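Local structure of alanine glyoxylate transaminase (Thermococcus litoralis, 2ZC0) at residues 55-58 with 59-63; 78-81 with 82-86; 48-51 with 52-56; 339-342 with 343-347; 154-158 with 159-163. The protein probably transfers the amino group of alanine to glyoxylate, as a pyridoxal-phosphate-dependent aminotransferase of class I that works as a homodimer. One frame throughout, in Å; residues are numbered along the deposited sequence.

Contact 1: residues 55-58 with 59-63; sequences GEIA and KEVLE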
# COMPACT_ATOMS: atom_id res chain seq x y z
N GLY A 55 -28.82 -27.58 21.24
CA GLY A 55 -29.21 -28.54 20.23
C GLY A 55 -30.68 -28.42 19.87
O GLY A 55 -31.00 -28.26 18.70
N GLU A 56 -31.58 -28.48 20.85
CA GLU A 56 -33.00 -28.38 20.55
C GLU A 56 -33.38 -27.01 19.98
O GLU A 56 -34.26 -26.93 19.13
CB GLU A 56 -33.89 -28.72 21.78
CG GLU A 56 -34.58 -30.12 21.72
CD GLU A 56 -36.05 -30.10 21.24
OE1 GLU A 56 -36.56 -31.17 20.79
OE2 GLU A 56 -36.69 -29.02 21.33
N ILE A 57 -32.72 -25.94 20.44
CA ILE A 57 -33.06 -24.63 19.89
C ILE A 57 -32.59 -24.58 18.42
O ILE A 57 -33.27 -23.99 17.57
CB ILE A 57 -32.43 -23.46 20.71
CG1 ILE A 57 -31.38 -22.72 19.90
CG2 ILE A 57 -31.84 -23.99 21.98
CD1 ILE A 57 -31.93 -21.56 19.13
N ALA A 58 -31.46 -25.22 18.14
CA ALA A 58 -30.93 -25.27 16.78
C ALA A 58 -31.93 -26.00 15.88
O ALA A 58 -32.24 -25.55 14.78
CB ALA A 58 -29.58 -25.98 16.77
N LYS A 59 -32.45 -27.13 16.37
CA LYS A 59 -33.43 -27.92 15.63
C LYS A 59 -34.71 -27.11 15.40
O LYS A 59 -35.25 -27.09 14.29
CB LYS A 59 -33.78 -29.19 16.39
CG LYS A 59 -34.57 -30.21 15.57
CD LYS A 59 -35.64 -30.91 16.39
CE LYS A 59 -35.08 -31.59 17.63
NZ LYS A 59 -36.17 -32.19 18.45
N GLU A 60 -35.18 -26.47 16.47
CA GLU A 60 -36.38 -25.65 16.44
C GLU A 60 -36.25 -24.53 15.40
O GLU A 60 -37.10 -24.37 14.52
CB GLU A 60 -36.64 -25.02 17.82
CG GLU A 60 -37.17 -25.98 18.89
CD GLU A 60 -37.23 -25.34 20.28
OE1 GLU A 60 -37.83 -25.94 21.21
OE2 GLU A 60 -36.67 -24.23 20.45
N VAL A 61 -35.17 -23.77 15.52
CA VAL A 61 -34.89 -22.67 14.61
C VAL A 61 -34.88 -23.11 13.14
O VAL A 61 -35.49 -22.47 12.29
CB VAL A 61 -33.53 -22.01 14.94
CG1 VAL A 61 -33.14 -21.05 13.84
CG2 VAL A 61 -33.63 -21.26 16.27
N LEU A 62 -34.19 -24.21 12.85
CA LEU A 62 -34.10 -24.70 11.47
C LEU A 62 -35.42 -25.15 10.85
O LEU A 62 -35.71 -24.82 9.70
CB LEU A 62 -33.06 -25.82 11.38
CG LEU A 62 -31.61 -25.31 11.41
CD1 LEU A 62 -30.65 -26.41 11.86
CD2 LEU A 62 -31.26 -24.79 10.02
N GLU A 63 -36.21 -25.90 11.60
CA GLU A 63 -37.48 -26.38 11.07
C GLU A 63 -38.57 -25.31 11.01
O GLU A 63 -39.41 -25.32 10.11
CB GLU A 63 -37.96 -27.59 11.88
CG GLU A 63 -38.26 -27.31 13.34
CD GLU A 63 -38.61 -28.57 14.13
OE1 GLU A 63 -38.95 -28.43 15.33
OE2 GLU A 63 -38.55 -29.68 13.57
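Lys59 reaches back one turn along helix 51-64 to Glu56, and the two side chains run alongside each other in the same direction. The lysine leaves with CG anti to the backbone N (chi1 -168°) and then bends at chi2 and chi3, which carries Lys59 NZ to 2.6 Å from Glu56 OE1 in a salt bridge. NZ reaches OE1 from above the carboxylate plane, 51° out of it. The other oxygen, Glu56 OE2, lies 3.3 Å from Glu60 OE1, with the two carboxylate planes almost perpendicular. That proximity of like charges is probably tempered by Lys59 on the one acid and by Arg293, which forms a salt bridge with OE2 of Glu60, on the other. On the buried side Ile57 and Val61 also run alongside each other; Ile57, at an off-staggered chi1 of 113°, presses CD1 to 3.3 Å from Val61 CG2, a tight and probably strained contact. Tyr285 of helix 281-292 packs on Val61, and Leu62 of the second subunit on Ala58. Four backbone bonds, such as Val61 N to Ile57 O at 2.8 Å, mark a regular amphipathic alpha-helix with an i to i+3 salt bridge, set at the dimer interface.

Contact 2: residues 78-81 with 82-86; sequences PELR and EELAA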
# COMPACT_ATOMS: atom_id res chain seq x y z
N PRO A 78 -31.88 -8.05 12.34
CA PRO A 78 -32.32 -7.00 13.27
C PRO A 78 -32.67 -7.47 14.69
O PRO A 78 -32.35 -6.79 15.66
CB PRO A 78 -33.53 -6.39 12.55
CG PRO A 78 -33.25 -6.66 11.10
CD PRO A 78 -32.70 -8.06 11.11
N GLU A 79 -33.32 -8.63 14.81
CA GLU A 79 -33.69 -9.14 16.12
C GLU A 79 -32.47 -9.33 17.02
O GLU A 79 -32.48 -8.95 18.19
CB GLU A 79 -34.44 -10.48 16.00
CG GLU A 79 -35.57 -10.52 14.96
CD GLU A 79 -35.05 -10.42 13.54
OE1 GLU A 79 -33.98 -11.01 13.25
OE2 GLU A 79 -35.71 -9.77 12.71
N LEU A 80 -31.41 -9.94 16.47
CA LEU A 80 -30.18 -10.19 17.22
C LEU A 80 -29.54 -8.87 17.67
O LEU A 80 -29.10 -8.74 18.81
CB LEU A 80 -29.18 -10.96 16.35
CG LEU A 80 -28.36 -12.07 17.04
CD1 LEU A 80 -27.25 -12.53 16.12
CD2 LEU A 80 -27.79 -11.58 18.35
N ARG A 81 -29.47 -7.91 16.76
CA ARG A 81 -28.88 -6.62 17.09
C ARG A 81 -29.66 -5.97 18.24
O ARG A 81 -29.06 -5.40 19.15
CB ARG A 81 -28.87 -5.71 15.85
CG ARG A 81 -27.68 -5.96 14.88
CD ARG A 81 -28.11 -5.80 13.42
NE ARG A 81 -28.94 -4.61 13.24
CZ ARG A 81 -29.78 -4.44 12.23
NH1 ARG A 81 -30.48 -3.32 12.15
NH2 ARG A 81 -29.93 -5.37 11.30
N GLU A 82 -30.98 -6.08 18.21
CA GLU A 82 -31.80 -5.50 19.27
C GLU A 82 -31.58 -6.25 20.59
O GLU A 82 -31.40 -5.64 21.64
CB GLU A 82 -33.28 -5.53 18.88
CG GLU A 82 -33.62 -4.54 17.78
CD GLU A 82 -35.01 -4.75 17.18
OE1 GLU A 82 -35.43 -3.90 16.35
OE2 GLU A 82 -35.67 -5.75 17.52
N GLU A 83 -31.57 -7.58 20.54
CA GLU A 83 -31.34 -8.36 21.75
C GLU A 83 -29.97 -8.10 22.36
O GLU A 83 -29.84 -8.02 23.58
CB GLU A 83 -31.53 -9.86 21.47
CG GLU A 83 -32.99 -10.28 21.49
CD GLU A 83 -33.62 -10.16 22.87
OE1 GLU A 83 -34.84 -9.85 22.94
OE2 GLU A 83 -32.91 -10.38 23.88
N LEU A 84 -28.95 -7.97 21.51
CA LEU A 84 -27.59 -7.71 21.98
C LEU A 84 -27.51 -6.34 22.63
O LEU A 84 -26.77 -6.14 23.60
CB LEU A 84 -26.60 -7.77 20.82
CG LEU A 84 -26.23 -9.18 20.38
CD1 LEU A 84 -25.39 -9.14 19.12
CD2 LEU A 84 -25.46 -9.85 21.53
N ALA A 85 -28.26 -5.39 22.08
CA ALA A 85 -28.26 -4.05 22.62
C ALA A 85 -28.82 -4.07 24.05
O ALA A 85 -28.28 -3.42 24.93
CB ALA A 85 -29.11 -3.14 21.74
N ALA A 86 -29.89 -4.84 24.25
CA ALA A 86 -30.53 -4.97 25.57
C ALA A 86 -29.63 -5.77 26.48
O ALA A 86 -29.49 -5.48 27.67
CB ALA A 86 -31.88 -5.66 25.43
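Leu84 places CG anti to its carbonyl carbon (chi1 -78°), beside the backbone N, while Leu80 sits at an unusual first torsion of -140°; together these torsions bring the two leucine ends into contact one helical turn apart. The meeting is made by Leu80 CD2, which comes 3.5 Å from Leu84 CD1 and equally near CG of the same residue, the side chains crossing at a slant. Leu84 CG also rests against the carbonyl oxygen of Leu80, at 3.3 Å. Leu84 continues onto Ile101 and Ile103 of strand 101-104, and Leu80 onto Gln284 of helix 281-292, so the pair lies on the face of helix 78-91 that packs against that strand and that helix.

Arg81 bends at chi2 and chi3, and its guanidinium folds back over the start of the helix. One face receives CA of Pro78, 3.5 Å above the plane and offset toward the rim. NH2 is hydrogen-bonded to Gly76 O, which fixes the group near the chain just ahead of the helix. Glu82 takes a different course: it stays extended beyond CG, with CG 3.3 Å from Pro78 O.

The backbone supplies the regular evidence. Glu82 N bonds to Pro78 O at 3.0 Å, and Leu84 N to Leu80 O at 2.8 Å. Ala85 N to Arg81 O is more bent, with an N-H...O angle of 146°. These i to i+4 bonds, with proline in the first turn and leucines on the buried side, are characteristic of the opening turns of an amphipathic alpha-helix packed against a sheet.

Contact 3: residues 48-51 with 52-56; sequences LIPR and AVLGE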
# COMPACT_ATOMS: atom_id res chain seq x y z
N LEU A 48 -19.68 -27.28 30.09
CA LEU A 48 -20.29 -26.20 30.88
C LEU A 48 -21.26 -25.41 30.00
O LEU A 48 -21.95 -24.50 30.47
CB LEU A 48 -19.23 -25.28 31.49
CG LEU A 48 -18.32 -25.91 32.55
CD1 LEU A 48 -17.40 -24.85 33.15
CD2 LEU A 48 -19.18 -26.54 33.65
N ILE A 49 -21.29 -25.76 28.72
CA ILE A 49 -22.18 -25.12 27.77
C ILE A 49 -23.37 -26.05 27.60
O ILE A 49 -23.21 -27.26 27.48
CB ILE A 49 -21.47 -24.90 26.42
CG1 ILE A 49 -20.41 -23.80 26.59
CG2 ILE A 49 -22.49 -24.55 25.33
CD1 ILE A 49 -19.57 -23.53 25.36
N PRO A 50 -24.59 -25.49 27.61
CA PRO A 50 -25.81 -26.30 27.46
C PRO A 50 -25.96 -26.84 26.05
O PRO A 50 -26.90 -26.47 25.34
CB PRO A 50 -26.91 -25.31 27.85
CG PRO A 50 -26.37 -24.00 27.35
CD PRO A 50 -24.91 -24.06 27.76
N ARG A 51 -25.04 -27.71 25.64
CA ARG A 51 -25.10 -28.27 24.30
C ARG A 51 -26.47 -28.83 24.03
O ARG A 51 -27.12 -28.48 23.04
CB ARG A 51 -24.05 -29.37 24.12
CG ARG A 51 -22.62 -28.87 24.29
CD ARG A 51 -21.64 -29.56 23.33
NE ARG A 51 -21.70 -31.02 23.38
CZ ARG A 51 -21.24 -31.77 24.38
NH1 ARG A 51 -21.34 -33.09 24.32
NH2 ARG A 51 -20.67 -31.20 25.44
N ALA A 52 -26.93 -29.70 24.93
CA ALA A 52 -28.24 -30.32 24.80
C ALA A 52 -29.29 -29.25 24.53
O ALA A 52 -30.10 -29.40 23.61
CB ALA A 52 -28.57 -31.07 26.08
N VAL A 53 -29.27 -28.18 25.31
CA VAL A 53 -30.21 -27.08 25.15
C VAL A 53 -30.05 -26.41 23.79
O VAL A 53 -31.02 -26.21 23.08
CB VAL A 53 -30.02 -26.00 26.24
CG1 VAL A 53 -30.95 -24.83 25.98
CG2 VAL A 53 -30.30 -26.59 27.61
N LEU A 54 -28.81 -26.04 23.45
CA LEU A 54 -28.52 -25.38 22.17
C LEU A 54 -28.94 -26.28 21.02
O LEU A 54 -29.35 -25.80 19.96
CB LEU A 54 -27.03 -25.07 22.05
CG LEU A 54 -26.42 -24.08 23.03
CD1 LEU A 54 -24.95 -23.91 22.71
CD2 LEU A 54 -27.16 -22.74 22.95
N GLY A 55 -28.82 -27.58 21.24
CA GLY A 55 -29.21 -28.54 20.23
C GLY A 55 -30.68 -28.42 19.87
O GLY A 55 -31.00 -28.26 18.70
N GLU A 56 -31.58 -28.48 20.85
CA GLU A 56 -33.00 -28.38 20.55
C GLU A 56 -33.38 -27.01 19.98
O GLU A 56 -34.26 -26.93 19.13
CB GLU A 56 -33.89 -28.72 21.78
CG GLU A 56 -34.58 -30.12 21.72
CD GLU A 56 -36.05 -30.10 21.24
OE1 GLU A 56 -36.56 -31.17 20.79
OE2 GLU A 56 -36.69 -29.02 21.33
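Pro50 and Leu54 are joined first by the backbone: Leu54 N donates to Pro50 O at 2.7 Å with an N-H...O angle of 173°, nearly along the C=O axis. The next bond, Gly55 N to Arg51 O at 2.6 Å, is less straight at the hydrogen (148°). Ahead of them Arg51 N bonds to Ile49 O, also at 2.6 Å, and closes an inverse gamma turn centred on Pro50.

Apolar contacts follow the same turn. Pro50 CB touches Val53 CB and Val53 CG2, both at 3.6 Å; chi1 of 176° puts the other methyl, CG1, anti to the backbone N and leaves CG2 beside that nitrogen. Ile49 CG2 meets Leu54 CD1 at 3.7 Å, while Leu54 CG lies 3.4 Å from Pro50 O. Leu54 also packs on Ile286, on Phe253 and on Leu62 of the second subunit. Cutting Leu54 back to an alanine removes CD1, and is likely to leave Ile49 CG2 without that methyl and open a gap beside Leu62 of the second subunit.

The charged end of Arg51 finds its partners outside the turn. NH1 donates to Glu63 O of the second subunit, tying the turn to the partner chain, while NH2 forms a salt bridge with Glu47 of its own chain. This is the N-terminal start of helix 51-64, with Pro50 at its N-cap, built into the dimer interface.

Contact 4: residues 339-342 with 343-347; sequences FFLP and EGADG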
# COMPACT_ATOMS: atom_id res chain seq x y z
N PHE A 339 2.02 -18.00 33.65
CA PHE A 339 3.01 -18.58 34.54
C PHE A 339 4.38 -18.14 34.06
O PHE A 339 4.62 -18.04 32.85
CB PHE A 339 2.93 -20.10 34.47
CG PHE A 339 3.91 -20.81 35.36
CD1 PHE A 339 3.65 -20.96 36.73
CD2 PHE A 339 5.08 -21.33 34.84
CE1 PHE A 339 4.54 -21.62 37.55
CE2 PHE A 339 5.99 -22.00 35.66
CZ PHE A 339 5.72 -22.14 37.02
N PHE A 340 5.29 -17.89 34.98
CA PHE A 340 6.63 -17.46 34.61
C PHE A 340 7.70 -18.42 35.11
O PHE A 340 7.69 -18.83 36.27
CB PHE A 340 6.90 -16.06 35.18
CG PHE A 340 6.09 -14.98 34.53
CD1 PHE A 340 6.57 -14.31 33.41
CD2 PHE A 340 4.84 -14.63 35.05
CE1 PHE A 340 5.82 -13.31 32.81
CE2 PHE A 340 4.09 -13.62 34.45
CZ PHE A 340 4.58 -12.96 33.33
N LEU A 341 8.60 -18.79 34.21
CA LEU A 341 9.72 -19.65 34.54
C LEU A 341 10.76 -18.69 35.10
O LEU A 341 10.53 -17.47 35.11
CB LEU A 341 10.27 -20.32 33.27
CG LEU A 341 9.73 -21.69 32.83
CD1 LEU A 341 8.24 -21.80 33.04
CD2 LEU A 341 10.09 -21.91 31.37
N PRO A 342 11.90 -19.20 35.60
CA PRO A 342 12.92 -18.30 36.14
C PRO A 342 13.42 -17.40 35.02
O PRO A 342 13.42 -17.80 33.86
CB PRO A 342 14.00 -19.25 36.64
CG PRO A 342 13.20 -20.44 37.07
CD PRO A 342 12.23 -20.60 35.91
N GLU A 343 13.83 -16.18 35.36
CA GLU A 343 14.32 -15.25 34.36
C GLU A 343 15.43 -15.90 33.53
O GLU A 343 16.32 -16.55 34.07
CB GLU A 343 14.83 -13.97 35.03
CG GLU A 343 15.56 -14.21 36.34
CD GLU A 343 14.82 -13.62 37.54
OE1 GLU A 343 13.57 -13.55 37.50
OE2 GLU A 343 15.50 -13.23 38.53
N GLY A 344 15.35 -15.74 32.21
CA GLY A 344 16.35 -16.32 31.33
C GLY A 344 15.99 -17.67 30.75
O GLY A 344 16.57 -18.09 29.74
N ALA A 345 15.05 -18.36 31.38
CA ALA A 345 14.61 -19.68 30.93
C ALA A 345 13.77 -19.60 29.66
O ALA A 345 12.90 -18.73 29.54
CB ALA A 345 13.81 -20.36 32.03
N ASP A 346 14.02 -20.50 28.72
CA ASP A 346 13.30 -20.53 27.44
C ASP A 346 11.92 -21.17 27.59
O ASP A 346 11.81 -22.36 27.91
CB ASP A 346 14.11 -21.30 26.39
CG ASP A 346 13.43 -21.33 25.04
OD1 ASP A 346 13.77 -20.49 24.18
OD2 ASP A 346 12.54 -22.18 24.83
N GLY A 347 10.88 -20.39 27.33
CA GLY A 347 9.53 -20.91 27.46
C GLY A 347 9.00 -21.77 26.33
O GLY A 347 8.17 -22.65 26.56
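Pro342 and Ala345 are the two ends of a tight reversal, joined by Ala345 N donating to Pro342 O at 3.0 Å with an N-H...O angle of 159°. Ala345 CB lies close to the same oxygen, 3.2 Å from Pro342 O, and faces the proline ring more loosely, 4.2 Å from Pro342 CD. Phe405 packs on both residues, so the end of the modelled chain lies against this side of the turn.

Leu341, the buried member, supplies the apolar contact. Its CB lies 3.8 Å from Ala345 CB, and the branch CD2 extends along the returning chain, to 3.9 Å from Asp346 O and 4.1 Å from Gly347 CA. The first torsion, -92°, places CG on the side of the backbone N. Ahead of the turn, Leu341 touches Ile378 of strand 377-381, which ties the reversal to the two-stranded sheet.

Glu343 and Gly344 occupy the corners. Gly344 has phi of 96°, a positive value at which a CB would collide with the carbonyl oxygen of Glu343. Asp346 then caps the coming helix, its OD2 accepting from Ser349 N and its OD1 meeting Lys375 in a salt bridge. Backbone angles and the closing bond together identify a type II beta turn from Pro342 to Ala345, linking strand 336-340 to the N-capped helix 347-357.

Contact 5: residues 154-158 with 159-163; sequences DGMRV and DLLEE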
# COMPACT_ATOMS: atom_id res chain seq x y z
N ASP A 154 -2.80 -4.60 37.30
CA ASP A 154 -3.82 -3.57 37.13
C ASP A 154 -3.98 -3.17 35.67
O ASP A 154 -4.54 -2.11 35.36
CB ASP A 154 -3.49 -2.34 37.99
CG ASP A 154 -4.02 -2.47 39.39
OD1 ASP A 154 -5.09 -3.10 39.53
OD2 ASP A 154 -3.39 -1.95 40.34
N GLY A 155 -3.50 -4.02 34.77
CA GLY A 155 -3.62 -3.74 33.35
C GLY A 155 -2.51 -2.85 32.81
O GLY A 155 -1.47 -2.68 33.45
N MET A 156 -2.75 -2.29 31.63
CA MET A 156 -1.78 -1.41 30.99
C MET A 156 -1.31 -0.31 31.93
O MET A 156 -2.10 0.25 32.70
CB MET A 156 -2.39 -0.77 29.73
CG MET A 156 -1.41 0.10 28.95
SD MET A 156 -2.11 1.07 27.55
CE MET A 156 -2.82 -0.23 26.52
N ARG A 157 -0.01 -0.00 31.87
CA ARG A 157 0.58 1.06 32.68
C ARG A 157 0.32 2.36 31.91
O ARG A 157 1.16 2.82 31.11
CB ARG A 157 2.10 0.84 32.83
CG ARG A 157 2.50 -0.21 33.88
CD ARG A 157 2.24 0.31 35.30
NE ARG A 157 2.99 1.53 35.56
CZ ARG A 157 4.32 1.57 35.66
NH1 ARG A 157 4.93 2.73 35.88
NH2 ARG A 157 5.03 0.45 35.57
N VAL A 158 -0.85 2.95 32.14
CA VAL A 158 -1.25 4.18 31.46
C VAL A 158 -0.20 5.29 31.50
O VAL A 158 -0.08 6.07 30.55
CB VAL A 158 -2.60 4.70 32.03
CG1 VAL A 158 -3.06 5.90 31.24
CG2 VAL A 158 -3.65 3.59 31.97
N ASP A 159 0.58 5.37 32.57
CA ASP A 159 1.61 6.41 32.64
C ASP A 159 2.68 6.13 31.58
O ASP A 159 3.20 7.04 30.93
CB ASP A 159 2.24 6.46 34.03
CG ASP A 159 2.82 5.13 34.45
OD1 ASP A 159 2.06 4.14 34.55
OD2 ASP A 159 4.05 5.06 34.68
N LEU A 160 3.02 4.85 31.40
CA LEU A 160 4.01 4.49 30.40
C LEU A 160 3.40 4.66 29.01
O LEU A 160 4.11 4.84 28.02
CB LEU A 160 4.49 3.05 30.64
CG LEU A 160 5.34 2.86 31.91
CD1 LEU A 160 5.65 1.38 32.10
CD2 LEU A 160 6.63 3.66 31.81
N LEU A 161 2.07 4.64 28.95
CA LEU A 161 1.36 4.82 27.69
C LEU A 161 1.65 6.21 27.13
O LEU A 161 2.02 6.35 25.96
CB LEU A 161 -0.15 4.67 27.92
CG LEU A 161 -1.08 4.25 26.77
CD1 LEU A 161 -2.47 4.81 27.04
CD2 LEU A 161 -0.56 4.73 25.41
N GLU A 162 1.48 7.24 27.97
CA GLU A 162 1.71 8.63 27.54
C GLU A 162 3.16 8.92 27.19
O GLU A 162 3.44 9.77 26.33
CB GLU A 162 1.25 9.62 28.61
CG GLU A 162 1.46 11.07 28.17
CD GLU A 162 0.74 12.08 29.04
OE1 GLU A 162 0.57 13.23 28.58
OE2 GLU A 162 0.35 11.74 30.18
N GLU A 163 4.07 8.23 27.86
CA GLU A 163 5.49 8.41 27.58
C GLU A 163 5.77 7.79 26.23
O GLU A 163 6.55 8.32 25.45
CB GLU A 163 6.35 7.74 28.65
CG GLU A 163 7.85 7.99 28.44
CD GLU A 163 8.18 9.47 28.25
OE1 GLU A 163 7.81 10.29 29.12
OE2 GLU A 163 8.81 9.82 27.22
O HOH W 1 0.04 9.37 31.70
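Arg157 grips Asp159, two residues further on, side-on with two nitrogens, at the N-terminus of helix 158-170, where the arginine holds the N-cap position and centres an inverse gamma turn. Arg157 NE donates to Asp159 OD1 at 2.9 Å and NH1 to Asp159 OD2 at 2.8 Å. Both oxygens use their syn lone pairs, yet the bonds are bent, and the guanidinium and carboxylate planes are 22° apart. Asp159 has CG between the backbone N and the carbonyl carbon (chi1 56°), which turns its carboxylate back toward the arginine. Leu160 CD1 lies over one face of the guanidinium, offset toward the rim and 3.6 Å from Arg157 NH2. A leucine in place of Arg157 would probably leave the Asp159 carboxylate without its charged mate and freer to turn.

The backbone start is less regular: Leu161 N bonds to Arg157 O at 3.0 Å, and Leu160 N reaches the same oxygen weakly. Strand 155-156 packs on the helix through Met156, whose SD approaches Leu161 CG at 3.4 Å; Ile126 of strand 124-129 touches both side chains. Glu162 OE1 is hydrogen-bonded to Tyr207 and salt-bridged to Lys206, while a water donates to its OE2 at 2.8 Å and, weakly, to Val158 O.

Along the chain the order is contacts 3, 1, 2, 5 and 4. Contacts 3 and 1 share Gly55 and Glu56 on helix 51-64, with centres about 11 Å apart. Contact 2 lies on the next helix, 78-91, its centre about 19 Å from that of contact 1; helix 281-292 packs against all three. Contact 5, where strand 155-156 at the edge of the large mixed sheet leads into helix 158-170, lies about 47 Å from contact 1, centre to centre. Contact 4, beside the small antiparallel sheet, has its centre about 24 Å from that of contact 5. Contacts 1 and 3 thus lie where the subunits meet, while no other chain touches contacts 2, 4 and 5.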